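Local coordinates for protein naphthalene dioxygenase large subunit (Rhodococcus sp., PDB 2B1X) that is the large subunit of a Rieske-type oxygenase, carrying an Fe2/S2 cluster and, in its catalytic domain, an iron(III) ion, at residues 149-154 with 172-177; 285-290 with 406-411. One frame throughout, in Å; residues are numbered along the deposited sequence.

Contact 1 (149-154 with 172-177)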
ATOM      1  N   ALA A 149       7.368 -10.778 -34.049  1.00 15.41           N
ATOM      2  CA  ALA A 149       6.666 -11.326 -35.215  1.00 16.03           C
ATOM      3  C   ALA A 149       5.179 -11.066 -35.132  1.00 16.78           C
ATOM      4  O   ALA A 149       4.653 -10.713 -34.084  1.00 17.25           O
ATOM      5  CB  ALA A 149       6.923 -12.859 -35.379  1.00 15.68           C
ATOM      6  N   SER A 150       4.514 -11.280 -36.260  1.00 17.91           N
ATOM      7  CA  SER A 150       3.096 -11.069 -36.424  1.00 19.39           C
ATOM      8  C   SER A 150       2.424 -12.337 -36.977  1.00 18.57           C
ATOM      9  O   SER A 150       2.992 -13.026 -37.837  1.00 18.76           O
ATOM     10  CB  SER A 150       2.902  -9.952 -37.448  1.00 19.92           C
ATOM     11  OG  SER A 150       2.036  -8.968 -36.926  1.00 25.88           O
ATOM     12  N   TYR A 151       1.240 -12.653 -36.480  1.00 17.53           N
ATOM     13  CA  TYR A 151       0.379 -13.588 -37.174  1.00 17.00           C
ATOM     14  C   TYR A 151      -0.991 -12.967 -37.362  1.00 16.63           C
ATOM     15  O   TYR A 151      -1.683 -12.651 -36.399  1.00 15.87           O
ATOM     16  CB  TYR A 151       0.288 -14.951 -36.480  1.00 16.82           C
ATOM     17  CG  TYR A 151      -0.516 -15.938 -37.312  1.00 18.43           C
ATOM     18  CD1 TYR A 151      -1.841 -16.247 -36.980  1.00 17.60           C
ATOM     19  CD2 TYR A 151       0.040 -16.527 -38.444  1.00 18.19           C
ATOM     20  CE1 TYR A 151      -2.579 -17.136 -37.762  1.00 19.32           C
ATOM     21  CE2 TYR A 151      -0.684 -17.416 -39.220  1.00 20.42           C
ATOM     22  CZ  TYR A 151      -1.983 -17.728 -38.867  1.00 20.49           C
ATOM     23  OH  TYR A 151      -2.692 -18.601 -39.647  1.00 21.05           O
ATOM     24  N   LYS A 152      -1.360 -12.760 -38.619  1.00 16.99           N
ATOM     25  CA  LYS A 152      -2.657 -12.172 -38.975  1.00 17.22           C
ATOM     26  C   LYS A 152      -3.056 -10.935 -38.162  1.00 16.76           C
ATOM     27  O   LYS A 152      -4.186 -10.880 -37.640  1.00 16.95           O
ATOM     28  CB  LYS A 152      -3.776 -13.230 -38.916  1.00 17.77           C
ATOM     29  CG  LYS A 152      -3.511 -14.498 -39.738  1.00 20.10           C
ATOM     30  CD  LYS A 152      -4.006 -14.384 -41.142  1.00 22.16           C
ATOM     31  CE  LYS A 152      -3.322 -15.391 -42.066  1.00 24.03           C
ATOM     32  NZ  LYS A 152      -4.107 -16.612 -42.264  1.00 26.10           N
ATOM     33  N   GLY A 153      -2.158  -9.955 -38.063  1.00 16.02           N
ATOM     34  CA  GLY A 153      -2.412  -8.718 -37.315  1.00 15.14           C
ATOM     35  C   GLY A 153      -1.996  -8.684 -35.836  1.00 14.88           C
ATOM     36  O   GLY A 153      -1.861  -7.613 -35.254  1.00 14.18           O
ATOM     37  N   LEU A 154      -1.772  -9.855 -35.257  1.00 14.30           N
ATOM     38  CA  LEU A 154      -1.368 -10.012 -33.868  1.00 13.95           C
ATOM     39  C   LEU A 154       0.163  -9.943 -33.715  1.00 13.47           C
ATOM     40  O   LEU A 154       0.900 -10.831 -34.186  1.00 13.53           O
ATOM     41  CB  LEU A 154      -1.891 -11.361 -33.339  1.00 13.39           C
ATOM     42  CG  LEU A 154      -3.273 -11.506 -32.674  1.00 16.87           C
ATOM     43  CD1 LEU A 154      -4.365 -10.806 -33.402  1.00 18.64           C
ATOM     44  CD2 LEU A 154      -3.633 -12.995 -32.482  1.00 15.26           C
ATOM     45  N   ASP A 172      -0.487 -25.884 -34.876  1.00 14.99           N
ATOM     46  CA  ASP A 172      -1.808 -26.267 -35.343  1.00 15.57           C
ATOM     47  C   ASP A 172      -2.898 -25.280 -34.915  1.00 15.50           C
ATOM     48  O   ASP A 172      -3.980 -25.248 -35.503  1.00 14.99           O
ATOM     49  CB  ASP A 172      -2.151 -27.664 -34.832  1.00 16.39           C
ATOM     50  CG  ASP A 172      -1.429 -28.777 -35.603  1.00 19.17           C
ATOM     51  OD1 ASP A 172      -0.909 -28.541 -36.711  1.00 20.52           O
ATOM     52  OD2 ASP A 172      -1.338 -29.945 -35.159  1.00 23.09           O
ATOM     53  N   LEU A 173      -2.612 -24.482 -33.887  1.00 15.02           N
ATOM     54  CA  LEU A 173      -3.534 -23.437 -33.468  1.00 15.38           C
ATOM     55  C   LEU A 173      -3.853 -22.436 -34.576  1.00 14.63           C
ATOM     56  O   LEU A 173      -4.951 -21.880 -34.601  1.00 14.86           O
ATOM     57  CB  LEU A 173      -3.003 -22.709 -32.242  1.00 14.89           C
ATOM     58  CG  LEU A 173      -3.916 -22.264 -31.105  1.00 17.88           C
ATOM     59  CD1 LEU A 173      -3.852 -20.755 -30.920  1.00 16.82           C
ATOM     60  CD2 LEU A 173      -5.358 -22.785 -31.110  1.00 17.17           C
ATOM     61  N   LYS A 174      -2.922 -22.243 -35.517  1.00 14.32           N
ATOM     62  CA  LYS A 174      -3.141 -21.310 -36.628  1.00 14.54           C
ATOM     63  C   LYS A 174      -4.449 -21.560 -37.388  1.00 14.84           C
ATOM     64  O   LYS A 174      -5.135 -20.607 -37.773  1.00 15.31           O
ATOM     65  CB  LYS A 174      -1.935 -21.278 -37.582  1.00 14.06           C
ATOM     66  CG  LYS A 174      -0.660 -20.733 -36.884  1.00 14.78           C
ATOM     67  CD  LYS A 174       0.444 -20.318 -37.874  1.00 14.93           C
ATOM     68  CE  LYS A 174       0.964 -21.488 -38.725  1.00 15.80           C
ATOM     69  NZ  LYS A 174       1.358 -22.642 -37.848  1.00 15.75           N
ATOM     70  N   PHE A 175      -4.793 -22.833 -37.589  1.00 14.53           N
ATOM     71  CA  PHE A 175      -6.047 -23.254 -38.237  1.00 14.82           C
ATOM     72  C   PHE A 175      -7.294 -22.610 -37.604  1.00 14.64           C
ATOM     73  O   PHE A 175      -8.209 -22.188 -38.303  1.00 15.27           O
ATOM     74  CB  PHE A 175      -6.155 -24.783 -38.172  1.00 14.71           C
ATOM     75  CG  PHE A 175      -7.427 -25.352 -38.770  1.00 15.87           C
ATOM     76  CD1 PHE A 175      -8.591 -25.447 -38.015  1.00 15.81           C
ATOM     77  CD2 PHE A 175      -7.442 -25.834 -40.074  1.00 16.07           C
ATOM     78  CE1 PHE A 175      -9.749 -25.980 -38.570  1.00 16.85           C
ATOM     79  CE2 PHE A 175      -8.589 -26.377 -40.625  1.00 16.14           C
ATOM     80  CZ  PHE A 175      -9.749 -26.445 -39.878  1.00 16.94           C
ATOM     81  N   TYR A 176      -7.286 -22.508 -36.282  1.00 14.58           N
ATOM     82  CA  TYR A 176      -8.409 -21.981 -35.507  1.00 14.37           C
ATOM     83  C   TYR A 176      -8.329 -20.473 -35.360  1.00 14.16           C
ATOM     84  O   TYR A 176      -9.344 -19.803 -35.412  1.00 14.77           O
ATOM     85  CB  TYR A 176      -8.460 -22.666 -34.131  1.00 13.23           C
ATOM     86  CG  TYR A 176      -8.636 -24.154 -34.275  1.00 13.25           C
ATOM     87  CD1 TYR A 176      -7.548 -25.028 -34.145  1.00 11.17           C
ATOM     88  CD2 TYR A 176      -9.887 -24.698 -34.597  1.00 12.59           C
ATOM     89  CE1 TYR A 176      -7.706 -26.422 -34.315  1.00 12.60           C
ATOM     90  CE2 TYR A 176     -10.050 -26.066 -34.765  1.00 12.68           C
ATOM     91  CZ  TYR A 176      -8.968 -26.934 -34.618  1.00 12.27           C
ATOM     92  OH  TYR A 176      -9.148 -28.313 -34.822  1.00 12.54           O
ATOM     93  N   LEU A 177      -7.134 -19.940 -35.162  1.00 13.99           N
ATOM     94  CA  LEU A 177      -6.959 -18.481 -35.131  1.00 14.47           C
ATOM     95  C   LEU A 177      -7.492 -17.835 -36.418  1.00 14.66           C
ATOM     96  O   LEU A 177      -8.129 -16.783 -36.380  1.00 14.90           O
ATOM     97  CB  LEU A 177      -5.499 -18.110 -34.935  1.00 13.56           C
ATOM     98  CG  LEU A 177      -4.890 -18.433 -33.550  1.00 15.46           C
ATOM     99  CD1 LEU A 177      -3.389 -18.080 -33.592  1.00 12.45           C
ATOM    100  CD2 LEU A 177      -5.587 -17.699 -32.382  1.00 12.72           C
TER
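Lys-174 of helix 174-181 lays its aliphatic chain across the phenol ring of Tyr-151. CG stands 4.1 Å from the centroid of the Tyr-151 ring and 22° off its normal, the geometry of a CH-pi contact over one face. CD of Lys-174 comes closest, 3.4 Å from Tyr-151 CE2, and CB lies 3.5 Å from the Tyr-151 OH. The lysine chain then bends at its third and fourth torsions, which takes NZ away from the ring to the carbonyl oxygens of Glu-167 and Gly-171. One turn further along, Leu-177 meets the same ring obliquely: its CD1 is 4.2 Å from Tyr-151 CD1, and its CB equally far from CE1.

Tyr-151 reaches the helix because its CG is anti to the backbone N (chi1 -175°). It closes strand 147-151 and opens a type I' turn whose ends are joined by paired backbone bonds, Tyr-151 N to Leu-154 O at 2.9 Å and Leu-154 N to Tyr-151 O at 3.0 Å.

No hydrogen bond crosses between the segments, yet the phenol OH bonds to Asp-178, which also pairs with Lys-152 NZ. The chemistry is therefore divided: methylene groups of Lys-174 and Lys-152 lie over the two faces of a buried ring, each toward its rim, while its hydroxyl holds the carboxylate of Asp-178, also of helix 174-181, joining the Rieske-side hairpin to a catalytic-domain helix.

Contact 2 (285-290 with 406-411)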
ATOM      1  N   VAL A 285     -14.546 -23.216 -42.807  1.00 18.44           N
ATOM      2  CA  VAL A 285     -15.888 -22.671 -43.028  1.00 18.13           C
ATOM      3  C   VAL A 285     -16.971 -23.520 -42.343  1.00 18.61           C
ATOM      4  O   VAL A 285     -17.869 -22.983 -41.664  1.00 17.99           O
ATOM      5  CB  VAL A 285     -16.204 -22.513 -44.535  1.00 18.23           C
ATOM      6  CG1 VAL A 285     -17.683 -22.155 -44.756  1.00 17.74           C
ATOM      7  CG2 VAL A 285     -15.294 -21.469 -45.203  1.00 17.49           C
ATOM      8  N   GLU A 286     -16.898 -24.847 -42.533  1.00 18.48           N
ATOM      9  CA  GLU A 286     -17.875 -25.744 -41.927  1.00 18.57           C
ATOM     10  C   GLU A 286     -17.764 -25.864 -40.397  1.00 17.80           C
ATOM     11  O   GLU A 286     -18.770 -26.056 -39.717  1.00 17.28           O
ATOM     12  CB  GLU A 286     -17.869 -27.128 -42.614  1.00 19.03           C
ATOM     13  CG  GLU A 286     -18.388 -27.121 -44.055  1.00 21.77           C
ATOM     14  CD  GLU A 286     -19.654 -26.287 -44.243  1.00 25.76           C
ATOM     15  OE1 GLU A 286     -20.650 -26.520 -43.506  1.00 26.01           O
ATOM     16  OE2 GLU A 286     -19.649 -25.396 -45.122  1.00 27.85           O
ATOM     17  N   ILE A 287     -16.559 -25.754 -39.848  1.00 17.80           N
ATOM     18  CA  ILE A 287     -16.423 -25.674 -38.388  1.00 17.74           C
ATOM     19  C   ILE A 287     -17.053 -24.379 -37.856  1.00 17.76           C
ATOM     20  O   ILE A 287     -17.741 -24.397 -36.827  1.00 17.42           O
ATOM     21  CB  ILE A 287     -14.938 -25.843 -37.948  1.00 17.81           C
ATOM     22  CG1 ILE A 287     -14.516 -27.312 -38.093  1.00 17.56           C
ATOM     23  CG2 ILE A 287     -14.698 -25.282 -36.550  1.00 17.94           C
ATOM     24  CD1 ILE A 287     -13.002 -27.559 -38.028  1.00 14.62           C
ATOM     25  N   PHE A 288     -16.855 -23.264 -38.569  1.00 18.03           N
ATOM     26  CA  PHE A 288     -17.396 -21.978 -38.101  1.00 18.08           C
ATOM     27  C   PHE A 288     -18.906 -21.863 -38.279  1.00 18.55           C
ATOM     28  O   PHE A 288     -19.580 -21.173 -37.508  1.00 19.09           O
ATOM     29  CB  PHE A 288     -16.705 -20.797 -38.788  1.00 17.47           C
ATOM     30  CG  PHE A 288     -17.079 -19.448 -38.214  1.00 17.68           C
ATOM     31  CD1 PHE A 288     -16.998 -19.209 -36.834  1.00 17.98           C
ATOM     32  CD2 PHE A 288     -17.468 -18.408 -39.050  1.00 18.07           C
ATOM     33  CE1 PHE A 288     -17.318 -17.949 -36.287  1.00 17.58           C
ATOM     34  CE2 PHE A 288     -17.790 -17.142 -38.517  1.00 18.89           C
ATOM     35  CZ  PHE A 288     -17.720 -16.918 -37.128  1.00 18.95           C
ATOM     36  N   ARG A 289     -19.446 -22.535 -39.292  1.00 18.97           N
ATOM     37  CA  ARG A 289     -20.832 -22.305 -39.698  1.00 19.20           C
ATOM     38  C   ARG A 289     -21.891 -22.312 -38.556  1.00 19.22           C
ATOM     39  O   ARG A 289     -22.756 -21.415 -38.512  1.00 18.62           O
ATOM     40  CB  ARG A 289     -21.237 -23.276 -40.798  1.00 19.07           C
ATOM     41  CG  ARG A 289     -22.571 -22.955 -41.438  1.00 20.61           C
ATOM     42  CD  ARG A 289     -23.047 -24.001 -42.460  1.00 23.04           C
ATOM     43  NE  ARG A 289     -22.142 -24.066 -43.610  1.00 24.89           N
ATOM     44  CZ  ARG A 289     -22.214 -23.269 -44.674  1.00 26.51           C
ATOM     45  NH1 ARG A 289     -23.152 -22.338 -44.749  1.00 26.46           N
ATOM     46  NH2 ARG A 289     -21.338 -23.403 -45.662  1.00 27.81           N
ATOM     47  N   PRO A 290     -21.865 -23.323 -37.686  1.00 19.16           N
ATOM     48  CA  PRO A 290     -22.834 -23.418 -36.591  1.00 19.56           C
ATOM     49  C   PRO A 290     -22.322 -22.867 -35.232  1.00 19.33           C
ATOM     50  O   PRO A 290     -22.901 -23.158 -34.206  1.00 20.07           O
ATOM     51  CB  PRO A 290     -23.047 -24.926 -36.484  1.00 19.60           C
ATOM     52  CG  PRO A 290     -21.722 -25.516 -36.863  1.00 20.04           C
ATOM     53  CD  PRO A 290     -20.955 -24.486 -37.675  1.00 19.77           C
ATOM     54  N   PRO A 406     -12.961 -39.142 -33.623  1.00 25.54           N
ATOM     55  CA  PRO A 406     -12.391 -39.653 -34.885  1.00 25.64           C
ATOM     56  C   PRO A 406     -12.898 -38.890 -36.121  1.00 25.57           C
ATOM     57  O   PRO A 406     -12.264 -38.931 -37.183  1.00 26.02           O
ATOM     58  CB  PRO A 406     -12.894 -41.106 -34.931  1.00 25.55           C
ATOM     59  CG  PRO A 406     -14.191 -41.090 -34.208  1.00 26.08           C
ATOM     60  CD  PRO A 406     -13.980 -40.061 -33.073  1.00 25.42           C
ATOM     61  N   ASN A 407     -14.042 -38.222 -35.971  1.00 25.35           N
ATOM     62  CA  ASN A 407     -14.687 -37.473 -37.041  1.00 24.88           C
ATOM     63  C   ASN A 407     -14.337 -35.965 -37.102  1.00 24.33           C
ATOM     64  O   ASN A 407     -14.814 -35.261 -37.989  1.00 24.20           O
ATOM     65  CB  ASN A 407     -16.204 -37.678 -36.937  1.00 24.95           C
ATOM     66  CG  ASN A 407     -16.600 -39.163 -36.994  1.00 26.43           C
ATOM     67  OD1 ASN A 407     -16.270 -39.871 -37.961  1.00 27.38           O
ATOM     68  ND2 ASN A 407     -17.289 -39.639 -35.961  1.00 27.26           N
ATOM     69  N   TRP A 408     -13.513 -35.462 -36.177  1.00 23.67           N
ATOM     70  CA  TRP A 408     -13.166 -34.029 -36.210  1.00 22.41           C
ATOM     71  C   TRP A 408     -12.252 -33.719 -37.393  1.00 22.63           C
ATOM     72  O   TRP A 408     -11.262 -34.420 -37.603  1.00 22.47           O
ATOM     73  CB  TRP A 408     -12.536 -33.562 -34.908  1.00 21.77           C
ATOM     74  CG  TRP A 408     -12.409 -32.072 -34.836  1.00 19.61           C
ATOM     75  CD1 TRP A 408     -11.242 -31.334 -34.794  1.00 18.96           C
ATOM     76  CD2 TRP A 408     -13.484 -31.129 -34.758  1.00 17.47           C
ATOM     77  NE1 TRP A 408     -11.538 -29.994 -34.716  1.00 17.48           N
ATOM     78  CE2 TRP A 408     -12.905 -29.837 -34.689  1.00 17.63           C
ATOM     79  CE3 TRP A 408     -14.888 -31.239 -34.747  1.00 16.91           C
ATOM     80  CZ2 TRP A 408     -13.676 -28.669 -34.594  1.00 15.89           C
ATOM     81  CZ3 TRP A 408     -15.656 -30.083 -34.656  1.00 16.04           C
ATOM     82  CH2 TRP A 408     -15.041 -28.807 -34.585  1.00 17.28           C
ATOM     83  N   THR A 409     -12.603 -32.678 -38.153  1.00 22.89           N
ATOM     84  CA  THR A 409     -11.910 -32.328 -39.405  1.00 23.43           C
ATOM     85  C   THR A 409     -10.782 -31.308 -39.225  1.00 22.87           C
ATOM     86  O   THR A 409     -10.063 -30.994 -40.174  1.00 24.28           O
ATOM     87  CB  THR A 409     -12.906 -31.806 -40.492  1.00 23.93           C
ATOM     88  OG1 THR A 409     -13.725 -30.744 -39.963  1.00 25.59           O
ATOM     89  CG2 THR A 409     -13.896 -32.880 -40.893  1.00 23.48           C
ATOM     90  N   GLY A 410     -10.626 -30.781 -38.022  1.00 21.87           N
ATOM     91  CA  GLY A 410      -9.528 -29.867 -37.758  1.00 20.09           C
ATOM     92  C   GLY A 410      -8.350 -30.582 -37.105  1.00 19.01           C
ATOM     93  O   GLY A 410      -8.476 -31.738 -36.692  1.00 18.22           O
ATOM     94  N   PRO A 411      -7.202 -29.912 -37.035  1.00 18.26           N
ATOM     95  CA  PRO A 411      -6.017 -30.481 -36.389  1.00 17.91           C
ATOM     96  C   PRO A 411      -6.104 -30.388 -34.838  1.00 17.81           C
ATOM     97  O   PRO A 411      -7.032 -29.763 -34.295  1.00 16.97           O
ATOM     98  CB  PRO A 411      -4.889 -29.608 -36.941  1.00 17.38           C
ATOM     99  CG  PRO A 411      -5.538 -28.271 -37.140  1.00 17.82           C
ATOM    100  CD  PRO A 411      -6.941 -28.567 -37.590  1.00 18.10           C
TER
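Two first torsions bring Ile-287 and Trp-408 together. In Ile-287, CG1 is anti to the carbonyl carbon (chi1 -74°) and the chain runs on extended, so that CD1 is carried out from helix 282-288 towards the loop. In Trp-408 the indole swings away from the backbone N (chi1 -170°), and although CB does not face the helix, the far end of the indole approaches it. The side chains cross at about a right angle.

The six-membered ring of the indole does the touching. Its CZ2 lies 3.7 Å from Ile-287 CD1 and its CH2 lies 3.8 Å from Ile-287 CG1, with CG2 of Ile-287 close behind; the CD1 methyl meets the ring system obliquely. Thr-409 adds a flank, its OG1 3.8 Å from Ile-287 CD1, a van der Waals approach of oxygen to methyl. The same methyl sits 4.0 Å from the backbone N of Gly-410. Beyond the loop, Phe-175 and Ile-179 of helix 174-181 also pack on Ile-287, while Trp-408 rests on Glu-241 and Ile-243 of strand 240-244.

Within 285-290, Arg-289 grips Glu-286 side-on with two nitrogens. Arg-289 NH2 reaches Glu-286 OE2 at 2.7 Å on the syn lone pair, nearly straight at 164°, and NE of Arg-289 meets Glu-286 OE1 at 2.9 Å. Arg-289 NH1 has a second carboxylate partner in Glu-264.

Across the contact there is no hydrogen bond: the catalytic-domain helix and loop meet mainly through Ile-287 and the indole, with Thr-409 at the side. The indole's polar atom is served separately, since NE1 bonds to Tyr-176 OH. Dispersion and the exclusion of water from Ile-287 should therefore supply most of the attraction, with the ion pair confined to the 285-290 side.

From the N terminus, contact 1 closes first: 17 residues intervene between its segments, and they include the rest of strand 154-158 and helix 166-170. Contact 2 follows in series, closing a much longer loop of 115 intervening residues that contains four of the eight strands of the large catalytic-domain sheet. The loops therefore neither nest nor cross. Their centres are 18 Å apart, but helix 174-181 bridges them. Tyr-176 OH lies 2.6 Å from Pro-411 O, a probable hydrogen bond, and Phe-175 packs on Pro-411. This helix thus links the Rieske-side hairpin to the loop before strand 413-415.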